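Local structure of novel protein similar to vertebrate potassium voltage-gated channel, subfamily H (Eag-related) family (Danio rerio, 3UKN) at residues 46-49 / 50-54; 84-88 / 89-93; 120-124 / 125-129; 173-176 / 177-180. The protein probably forms the pore of a tetrameric voltage-gated potassium channel, this chain being its C-linker and cyclic nucleotide-binding homology domain. All coordinates share one frame; numbering follows the deposited sequence.

Overall arrangement
All four contacts are local, between residues a few positions apart where the chain turns or enters a helix. Interactions 2 and 4 share one chemistry: a serine N-cap and an apolar pair straddling the first helical turn, at the surface beside helix 63-71 in 84-93 and partly buried at the end of strand 168-174 in 173-180. Interactions 1 and 3 are also partly buried. Interaction 3, a corner between the two sheets of the beta roll, has packing but no hydrogen bond of its own. Interaction 1, a polar turn after helix 32-45, touches interaction 3 (Asn49 OD1 to Tyr120 OH) and interaction 4 (Ile52 on Ser174). Interaction 2 touches none; its nearest atoms are about 7 Å from interaction 4.

Interaction 1 of 4, residues 46-49 / 50-54; sequences WSVN and NGIDV
Ser47 and Asn50 are tied by a side-chain bond: Ser47 OG accepts from Asn50 N at 3.2 Å in a fairly straight bond. A chi1 of 71° holds OG between the backbone N and the carbonyl carbon of Ser47, turned to the amide three residues on. With the weak bonds from Asn50 N and Gly51 N to Ser47 O, this makes an ST motif. Next comes a type I beta turn, in which Gly51 N donates to Val48 O at 2.9 Å from well above the carbonyl plane. The same carbonyl is touched by the methyl branch of Ile52, with CG2 3.1 Å from Val48 O; CG2 also lies 3.3 Å from Asn49 O. In Trp46 a chi1 of 169° sets CG anti to the backbone N, and the far end of the indole comes back to the turn. Its CH2 lies 4.0 Å from CA of Gly51, which has no side chain to hold the ring off, and Val48 N sits over one face near the rim. The amides of Asn49 and Asn50 are turned 44° apart. That of Asn49 is fixed in rotation by three outside bonds: OD1 receives Gln117 N and Tyr120 OH, while ND2 donates to Ala115 O. Asn50 ND2 makes a weak hydrogen bond to Asp60 of the second subunit. Trp46 NE1 is bonded to Glu107. The turn thus wedges between helix 13-27, strand 108-110, which pairs by backbone with Val48 and Asn49, and strand 168-174, on which Ile52 rests.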
loop_
_atom_site.group_PDB
_atom_site.type_symbol
_atom_site.label_atom_id
_atom_site.label_comp_id
_atom_site.label_asym_id
_atom_site.label_seq_id
_atom_site.Cartn_x
_atom_site.Cartn_y
_atom_site.Cartn_z
ATOM N N TRP B 46 13.570 6.258 8.843
ATOM C CA TRP B 46 12.659 5.114 8.880
ATOM C C TRP B 46 11.805 4.967 10.144
ATOM O O TRP B 46 12.265 5.224 11.256
ATOM C CB TRP B 46 13.443 3.819 8.678
ATOM C CG TRP B 46 12.641 2.582 8.954
ATOM C CD1 TRP B 46 12.638 1.841 10.107
ATOM C CD2 TRP B 46 11.720 1.938 8.061
ATOM N NE1 TRP B 46 11.771 0.777 9.982
ATOM C CE2 TRP B 46 11.194 0.817 8.734
ATOM C CE3 TRP B 46 11.289 2.200 6.752
ATOM C CZ2 TRP B 46 10.263 -0.043 8.145
ATOM C CZ3 TRP B 46 10.361 1.348 6.169
ATOM C CH2 TRP B 46 9.859 0.238 6.866
ATOM N N SER B 47 10.561 4.530 9.955
ATOM C CA SER B 47 9.741 3.983 11.041
ATOM C C SER B 47 8.820 2.904 10.469
ATOM O O SER B 47 8.417 2.966 9.307
ATOM C CB SER B 47 8.914 5.068 11.733
ATOM O OG SER B 47 7.874 5.521 10.887
ATOM N N VAL B 48 8.479 1.904 11.268
ATOM C CA VAL B 48 7.514 0.930 10.789
ATOM C C VAL B 48 6.194 1.602 10.481
ATOM O O VAL B 48 5.563 1.287 9.479
ATOM C CB VAL B 48 7.278 -0.201 11.776
ATOM C CG1 VAL B 48 6.040 -1.005 11.360
ATOM C CG2 VAL B 48 8.509 -1.074 11.833
ATOM N N ASN B 49 5.782 2.527 11.340
ATOM C CA ASN B 49 4.492 3.194 11.184
ATOM C C ASN B 49 4.335 3.791 9.794
ATOM O O ASN B 49 3.280 3.670 9.191
ATOM C CB ASN B 49 4.280 4.266 12.261
ATOM C CG ASN B 49 2.989 5.047 12.060
ATOM O OD1 ASN B 49 1.896 4.514 12.215
ATOM N ND2 ASN B 49 3.115 6.318 11.715
ATOM N N ASN B 50 5.391 4.414 9.276
ATOM C CA ASN B 50 5.325 5.013 7.950
ATOM C C ASN B 50 5.566 4.037 6.800
ATOM O O ASN B 50 5.350 4.384 5.634
ATOM C CB ASN B 50 6.273 6.219 7.843
ATOM C CG ASN B 50 5.727 7.448 8.550
ATOM O OD1 ASN B 50 4.703 7.380 9.230
ATOM N ND2 ASN B 50 6.408 8.574 8.395
ATOM N N GLY B 51 6.016 2.824 7.109
ATOM C CA GLY B 51 6.294 1.861 6.062
ATOM C C GLY B 51 5.419 0.615 6.060
ATOM O O GLY B 51 5.798 -0.421 5.480
ATOM N N ILE B 52 4.247 0.697 6.688
ATOM C CA ILE B 52 3.393 -0.486 6.825
ATOM C C ILE B 52 2.908 -1.062 5.492
ATOM O O ILE B 52 2.770 -0.354 4.488
ATOM C CB ILE B 52 2.173 -0.242 7.751
ATOM C CG1 ILE B 52 1.081 0.543 7.030
ATOM C CG2 ILE B 52 2.592 0.447 9.039
ATOM C CD1 ILE B 52 -0.136 0.825 7.905
ATOM N N ASP B 53 2.662 -2.366 5.492
ATOM C CA ASP B 53 2.135 -3.064 4.331
ATOM C C ASP B 53 0.635 -2.848 4.277
ATOM O O ASP B 53 -0.073 -3.301 5.178
ATOM C CB ASP B 53 2.450 -4.558 4.453
ATOM C CG ASP B 53 1.813 -5.387 3.351
ATOM O OD1 ASP B 53 1.368 -4.795 2.346
ATOM O OD2 ASP B 53 1.763 -6.633 3.490
ATOM N N VAL B 54 0.154 -2.168 3.229
ATOM C CA VAL B 54 -1.272 -1.843 3.101
ATOM C C VAL B 54 -2.003 -2.690 2.063
ATOM O O VAL B 54 -3.199 -2.501 1.816
ATOM C CB VAL B 54 -1.511 -0.341 2.767
ATOM C CG1 VAL B 54 -0.890 0.547 3.829
ATOM C CG2 VAL B 54 -0.981 0.001 1.382
HETATM O O HOH W 1 2.414 3.811 5.965
#

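Interaction 2 of 4, residues 84-88 / 89-93; sequences ESASR and GCLRS
Ser87 caps the helix that Gly89 and Cys90 continue, its OG accepting from Cys90 N at 3.3 Å, while a second, weak bond runs from the same N to Ser87 O. With chi1 of Cys90 at -179°, its sulfur swings back along the chain, so that Cys90 SG lies 4.1 Å from Ala86 CB. Leu91 supplies the first regular helical bond, its N meeting Ser87 O at 3.1 Å, almost in line with the carbonyl. Its side chain leans over the residue ahead of the cap, with Leu91 CG 3.8 Å from Ala86 CB and CD1 against the carbonyl O of Ala86. Arg92 N then donates to Arg88 O at 2.9 Å. The two arginine side chains run side by side in the same direction with guanidinium planes only 17° apart; a bend at chi3 of Arg88 (75°) brings its NE over the face of the other group, 3.2 Å from Arg92 NH1. These like charges probably repel one another. The side chain of Arg92 also touches helix 63-71. At Ser93, OG reaches back and donates to Gly89 O at 2.9 Å. Ser87 as N-cap, with Ala86 and Leu91 touching across it, is characteristic of a hydrophobic staple, here starting the helix that precedes the beta roll.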
loop_
_atom_site.group_PDB
_atom_site.type_symbol
_atom_site.label_atom_id
_atom_site.label_comp_id
_atom_site.label_asym_id
_atom_site.label_seq_id
_atom_site.Cartn_x
_atom_site.Cartn_y
_atom_site.Cartn_z
ATOM N N GLU B 84 -14.167 -9.340 22.661
ATOM C CA GLU B 84 -15.108 -10.302 23.244
ATOM C C GLU B 84 -16.505 -10.207 22.628
ATOM O O GLU B 84 -17.141 -11.229 22.369
ATOM C CB GLU B 84 -15.193 -10.121 24.764
ATOM C CG GLU B 84 -16.151 -11.062 25.473
ATOM C CD GLU B 84 -15.615 -12.478 25.587
ATOM O OE1 GLU B 84 -14.604 -12.786 24.912
ATOM O OE2 GLU B 84 -16.207 -13.281 26.358
ATOM N N SER B 85 -16.974 -8.984 22.387
ATOM C CA SER B 85 -18.346 -8.773 21.938
ATOM C C SER B 85 -18.501 -8.669 20.408
ATOM O O SER B 85 -19.584 -8.384 19.894
ATOM C CB SER B 85 -18.958 -7.553 22.633
ATOM O OG SER B 85 -18.595 -6.361 21.961
ATOM N N ALA B 86 -17.432 -8.925 19.668
ATOM C CA ALA B 86 -17.547 -8.800 18.228
ATOM C C ALA B 86 -18.196 -10.075 17.669
ATOM O O ALA B 86 -17.868 -11.166 18.099
ATOM C CB ALA B 86 -16.191 -8.553 17.603
ATOM N N SER B 87 -19.128 -9.931 16.733
ATOM C CA SER B 87 -19.705 -11.087 16.034
ATOM C C SER B 87 -18.644 -11.915 15.291
ATOM O O SER B 87 -17.546 -11.435 15.050
ATOM C CB SER B 87 -20.757 -10.614 15.038
ATOM O OG SER B 87 -20.136 -10.103 13.880
ATOM N N ARG B 88 -18.971 -13.149 14.909
ATOM C CA ARG B 88 -18.013 -14.025 14.229
ATOM C C ARG B 88 -17.589 -13.441 12.887
ATOM O O ARG B 88 -16.402 -13.482 12.502
ATOM C CB ARG B 88 -18.603 -15.427 14.036
ATOM C CG ARG B 88 -17.633 -16.452 13.462
ATOM C CD ARG B 88 -18.383 -17.779 13.129
ATOM N NE ARG B 88 -19.181 -17.629 11.915
ATOM C CZ ARG B 88 -20.098 -18.480 11.478
ATOM N NH1 ARG B 88 -20.377 -19.584 12.164
ATOM N NH2 ARG B 88 -20.744 -18.213 10.349
ATOM N N GLY B 89 -18.554 -12.876 12.178
ATOM C CA GLY B 89 -18.242 -12.214 10.927
ATOM C C GLY B 89 -17.279 -11.051 11.082
ATOM O O GLY B 89 -16.459 -10.796 10.208
ATOM N N CYS B 90 -17.370 -10.331 12.185
ATOM C CA CYS B 90 -16.464 -9.204 12.409
ATOM C C CYS B 90 -15.061 -9.696 12.747
ATOM O O CYS B 90 -14.067 -9.175 12.248
ATOM C CB CYS B 90 -16.980 -8.298 13.530
ATOM S SG CYS B 90 -15.930 -6.861 13.843
ATOM N N LEU B 91 -14.965 -10.713 13.590
ATOM C CA LEU B 91 -13.647 -11.239 13.899
ATOM C C LEU B 91 -12.947 -11.873 12.675
ATOM O O LEU B 91 -11.737 -11.701 12.468
ATOM C CB LEU B 91 -13.720 -12.186 15.096
ATOM C CG LEU B 91 -13.976 -11.328 16.345
ATOM C CD1 LEU B 91 -14.577 -12.116 17.495
ATOM C CD2 LEU B 91 -12.699 -10.594 16.786
ATOM N N ARG B 92 -13.695 -12.595 11.857
ATOM C CA ARG B 92 -13.075 -13.193 10.674
ATOM C C ARG B 92 -12.450 -12.140 9.757
ATOM O O ARG B 92 -11.263 -12.214 9.450
ATOM C CB ARG B 92 -14.053 -14.092 9.924
ATOM C CG ARG B 92 -14.161 -15.457 10.579
ATOM C CD ARG B 92 -15.277 -16.287 9.996
ATOM N NE ARG B 92 -15.346 -17.612 10.603
ATOM C CZ ARG B 92 -16.297 -18.498 10.321
ATOM N NH1 ARG B 92 -17.248 -18.183 9.450
ATOM N NH2 ARG B 92 -16.303 -19.694 10.905
ATOM N N SER B 93 -13.252 -11.165 9.340
ATOM C CA SER B 93 -12.780 -10.022 8.547
ATOM C C SER B 93 -11.518 -9.390 9.132
ATOM O O SER B 93 -10.536 -9.202 8.435
ATOM C CB SER B 93 -13.878 -8.962 8.440
ATOM O OG SER B 93 -15.111 -9.539 8.032
#

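Interaction 3 of 4, residues 120-124 / 125-129; sequences YFVCS and GSMEV
Between Val122 and Met127 the chain turns a corner at Cys123 and passes through Gly125 with phi 96° and psi 176°, a backbone region used mainly by glycine. This corner belongs to the beta roll of the cyclic nucleotide-binding fold, a member of the cupin clan: strand 118-122 runs in one sheet and strand 127-131 in the other. Cys123 and Ser124 both face Asp169 on the neighbouring strand 168-174, a classic beta bulge at the corner. No hydrogen bond joins the two halves across the corner; their side chains meet by packing. Val122 points into the angle and spreads its two methyl branches: CG1 touches the backbone, 3.7 Å from Gly125 O, while CG2 faces the thioether, 4.2 Å from Met127 SD. Met127 comes from the other sheet, and the two side chains slide past each other in opposite directions. Its chi1 of -32° falls short of a fully staggered position, and the bend at chi3 turns the terminal methyl aside, leaving the sulfur as the point nearest to Val122. Beyond this pair, Met127 also touches Leu109 and Cys168, so the two side chains lie between strands of both sheets. Ser126 N is bonded to Thr166 OG1. Just past strand 118-122, the sulfur of Cys123 lies in the plane of the Phe121 ring, at its edge, with SG 3.9 Å from CD2 of Phe121.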
loop_
_atom_site.group_PDB
_atom_site.type_symbol
_atom_site.label_atom_id
_atom_site.label_comp_id
_atom_site.label_asym_id
_atom_site.label_seq_id
_atom_site.Cartn_x
_atom_site.Cartn_y
_atom_site.Cartn_z
ATOM N N TYR B 120 -0.851 -1.365 16.922
ATOM C CA TYR B 120 0.157 -2.425 16.945
ATOM C C TYR B 120 0.037 -3.272 18.212
ATOM O O TYR B 120 -0.349 -2.784 19.276
ATOM C CB TYR B 120 1.564 -1.819 16.862
ATOM C CG TYR B 120 1.742 -0.912 15.685
ATOM C CD1 TYR B 120 2.273 -1.390 14.498
ATOM C CD2 TYR B 120 1.364 0.422 15.751
ATOM C CE1 TYR B 120 2.434 -0.560 13.397
ATOM C CE2 TYR B 120 1.506 1.257 14.666
ATOM C CZ TYR B 120 2.047 0.765 13.485
ATOM O OH TYR B 120 2.189 1.597 12.387
ATOM N N PHE B 121 0.379 -4.543 18.087
ATOM C CA PHE B 121 0.313 -5.458 19.211
ATOM C C PHE B 121 1.681 -6.109 19.315
ATOM O O PHE B 121 2.187 -6.624 18.325
ATOM C CB PHE B 121 -0.791 -6.505 18.958
ATOM C CG PHE B 121 -0.873 -7.600 20.016
ATOM C CD1 PHE B 121 -1.705 -7.464 21.119
ATOM C CD2 PHE B 121 -0.147 -8.773 19.880
ATOM C CE1 PHE B 121 -1.790 -8.470 22.095
ATOM C CE2 PHE B 121 -0.232 -9.781 20.840
ATOM C CZ PHE B 121 -1.052 -9.629 21.952
ATOM N N VAL B 122 2.294 -6.062 20.500
ATOM C CA VAL B 122 3.575 -6.748 20.732
ATOM C C VAL B 122 3.399 -8.246 21.048
ATOM O O VAL B 122 2.902 -8.587 22.114
ATOM C CB VAL B 122 4.348 -6.094 21.899
ATOM C CG1 VAL B 122 5.801 -6.568 21.929
ATOM C CG2 VAL B 122 4.289 -4.590 21.792
ATOM N N CYS B 123 3.810 -9.132 20.134
ATOM C CA CYS B 123 3.806 -10.585 20.415
ATOM C C CYS B 123 5.049 -11.037 21.172
ATOM O O CYS B 123 4.999 -11.991 21.931
ATOM C CB CYS B 123 3.706 -11.438 19.141
ATOM S SG CYS B 123 2.363 -11.056 18.036
ATOM N N SER B 124 6.177 -10.385 20.924
ATOM C CA SER B 124 7.372 -10.631 21.720
ATOM C C SER B 124 8.313 -9.446 21.613
ATOM O O SER B 124 8.176 -8.607 20.721
ATOM C CB SER B 124 8.079 -11.906 21.269
ATOM O OG SER B 124 8.318 -11.854 19.879
ATOM N N GLY B 125 9.270 -9.379 22.526
ATOM C CA GLY B 125 10.234 -8.306 22.526
ATOM C C GLY B 125 9.843 -7.196 23.470
ATOM O O GLY B 125 8.770 -7.222 24.081
ATOM N N SER B 126 10.724 -6.213 23.590
ATOM C CA SER B 126 10.449 -5.065 24.427
ATOM C C SER B 126 10.666 -3.780 23.646
ATOM O O SER B 126 11.419 -3.754 22.674
ATOM C CB SER B 126 11.331 -5.092 25.666
ATOM O OG SER B 126 11.181 -6.329 26.337
ATOM N N MET B 127 9.985 -2.720 24.070
ATOM C CA MET B 127 10.083 -1.431 23.403
ATOM C C MET B 127 9.946 -0.341 24.430
ATOM O O MET B 127 9.338 -0.539 25.484
ATOM C CB MET B 127 8.953 -1.269 22.394
ATOM C CG MET B 127 8.512 -2.562 21.752
ATOM S SD MET B 127 7.427 -2.209 20.382
ATOM C CE MET B 127 8.632 -1.804 19.126
ATOM N N GLU B 128 10.495 0.821 24.117
ATOM C CA GLU B 128 10.368 1.970 25.000
ATOM C C GLU B 128 9.478 3.029 24.352
ATOM O O GLU B 128 9.514 3.203 23.132
ATOM C CB GLU B 128 11.754 2.548 25.302
ATOM C CG GLU B 128 12.551 2.907 24.054
ATOM C CD GLU B 128 13.962 3.399 24.362
ATOM O OE1 GLU B 128 14.278 3.638 25.548
ATOM O OE2 GLU B 128 14.759 3.544 23.407
ATOM N N VAL B 129 8.656 3.704 25.155
ATOM C CA VAL B 129 8.024 4.951 24.709
ATOM C C VAL B 129 8.938 6.110 25.132
ATOM O O VAL B 129 9.364 6.182 26.281
ATOM C CB VAL B 129 6.618 5.151 25.302
ATOM C CG1 VAL B 129 5.968 6.412 24.739
ATOM C CG2 VAL B 129 5.731 3.940 25.028
#

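Interaction 4 of 4, residues 173-176 / 177-180; sequences ISLK and GLRE
Lys176 O receives two backbone amides: Glu180 N at 3.0 Å in a regular helical bond and Arg179 N at 3.3 Å in a weak one. Arg179 N is shared in turn, giving its main bond to Leu175 O at 2.8 Å. Two residues before Lys176, Ser174 closes the helix end with both its oxygens. OG accepts from Gly177 N at 2.9 Å, with chi1 of 64° directing it there, while its carbonyl O takes Leu178 N, also at 2.9 Å. Ser174 is thus the N-cap of helix 175-184, which leaves the beta roll straight from strand 168-174, as in the cyclic nucleotide-binding fold. Ile173 and Leu178 flank this cap as a hydrophobic staple, their side chains crossing at about a right angle, with Ile173 CG2 3.9 Å from Leu178 CB. On another side of the helix, Arg179 runs extended from CG to NE and lies across Leu175. CB of Leu175 sits over the centre of the guanidinium face, 3.8 Å above its plane, while CD1 touches NH2. NE of Arg179 is bonded to Leu150 O, but its NH2, buried here, has no polar partner in the model.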
loop_
_atom_site.group_PDB
_atom_site.type_symbol
_atom_site.label_atom_id
_atom_site.label_comp_id
_atom_site.label_asym_id
_atom_site.label_seq_id
_atom_site.Cartn_x
_atom_site.Cartn_y
_atom_site.Cartn_z
ATOM N N ILE B 173 -2.994 -3.802 12.582
ATOM C CA ILE B 173 -4.077 -3.595 11.641
ATOM C C ILE B 173 -4.087 -2.091 11.298
ATOM O O ILE B 173 -4.021 -1.244 12.199
ATOM C CB ILE B 173 -5.404 -3.954 12.272
ATOM C CG1 ILE B 173 -5.357 -5.375 12.827
ATOM C CG2 ILE B 173 -6.541 -3.795 11.273
ATOM C CD1 ILE B 173 -6.694 -5.866 13.331
ATOM N N SER B 174 -4.137 -1.767 10.008
ATOM C CA SER B 174 -4.120 -0.382 9.573
ATOM C C SER B 174 -5.402 0.263 10.020
ATOM O O SER B 174 -6.448 -0.397 10.094
ATOM C CB SER B 174 -4.041 -0.297 8.049
ATOM O OG SER B 174 -5.204 -0.866 7.466
ATOM N N LEU B 175 -5.342 1.557 10.298
ATOM C CA LEU B 175 -6.551 2.297 10.673
ATOM C C LEU B 175 -7.544 2.279 9.519
ATOM O O LEU B 175 -8.753 2.221 9.722
ATOM C CB LEU B 175 -6.206 3.743 11.044
ATOM C CG LEU B 175 -5.273 3.846 12.243
ATOM C CD1 LEU B 175 -5.270 5.281 12.796
ATOM C CD2 LEU B 175 -5.704 2.808 13.318
ATOM N N LYS B 176 -7.020 2.332 8.300
ATOM C CA LYS B 176 -7.869 2.293 7.119
ATOM C C LYS B 176 -8.666 0.988 7.091
ATOM O O LYS B 176 -9.877 1.007 6.942
ATOM C CB LYS B 176 -7.007 2.414 5.867
ATOM C CG LYS B 176 -7.758 2.614 4.557
ATOM C CD LYS B 176 -6.753 2.689 3.406
ATOM C CE LYS B 176 -7.309 2.152 2.096
ATOM N NZ LYS B 176 -8.357 3.043 1.521
ATOM N N GLY B 177 -7.988 -0.142 7.262
ATOM C CA GLY B 177 -8.640 -1.442 7.138
ATOM C C GLY B 177 -9.601 -1.636 8.295
ATOM O O GLY B 177 -10.739 -2.070 8.135
ATOM N N LEU B 178 -9.122 -1.283 9.473
ATOM C CA LEU B 178 -9.910 -1.333 10.684
ATOM C C LEU B 178 -11.158 -0.497 10.555
ATOM O O LEU B 178 -12.230 -0.926 10.973
ATOM C CB LEU B 178 -9.077 -0.838 11.859
ATOM C CG LEU B 178 -9.802 -0.699 13.185
ATOM C CD1 LEU B 178 -10.013 -2.061 13.833
ATOM C CD2 LEU B 178 -8.945 0.178 14.074
ATOM N N ARG B 179 -11.049 0.685 9.961
ATOM C CA ARG B 179 -12.218 1.561 9.907
ATOM C C ARG B 179 -13.220 1.018 8.925
ATOM O O ARG B 179 -14.423 1.167 9.109
ATOM C CB ARG B 179 -11.842 3.009 9.550
ATOM C CG ARG B 179 -11.133 3.770 10.687
ATOM C CD ARG B 179 -10.445 5.014 10.154
ATOM N NE ARG B 179 -9.714 5.758 11.179
ATOM C CZ ARG B 179 -8.727 6.614 10.914
ATOM N NH1 ARG B 179 -8.341 6.817 9.656
ATOM N NH2 ARG B 179 -8.119 7.263 11.900
ATOM N N GLU B 180 -12.711 0.384 7.874
ATOM C CA GLU B 180 -13.557 -0.201 6.846
ATOM C C GLU B 180 -14.370 -1.337 7.471
ATOM O O GLU B 180 -15.589 -1.412 7.318
ATOM C CB GLU B 180 -12.693 -0.699 5.687
ATOM C CG GLU B 180 -13.449 -1.425 4.590
ATOM C CD GLU B 180 -12.567 -1.731 3.385
ATOM O OE1 GLU B 180 -13.057 -2.376 2.434
ATOM O OE2 GLU B 180 -11.384 -1.322 3.386
#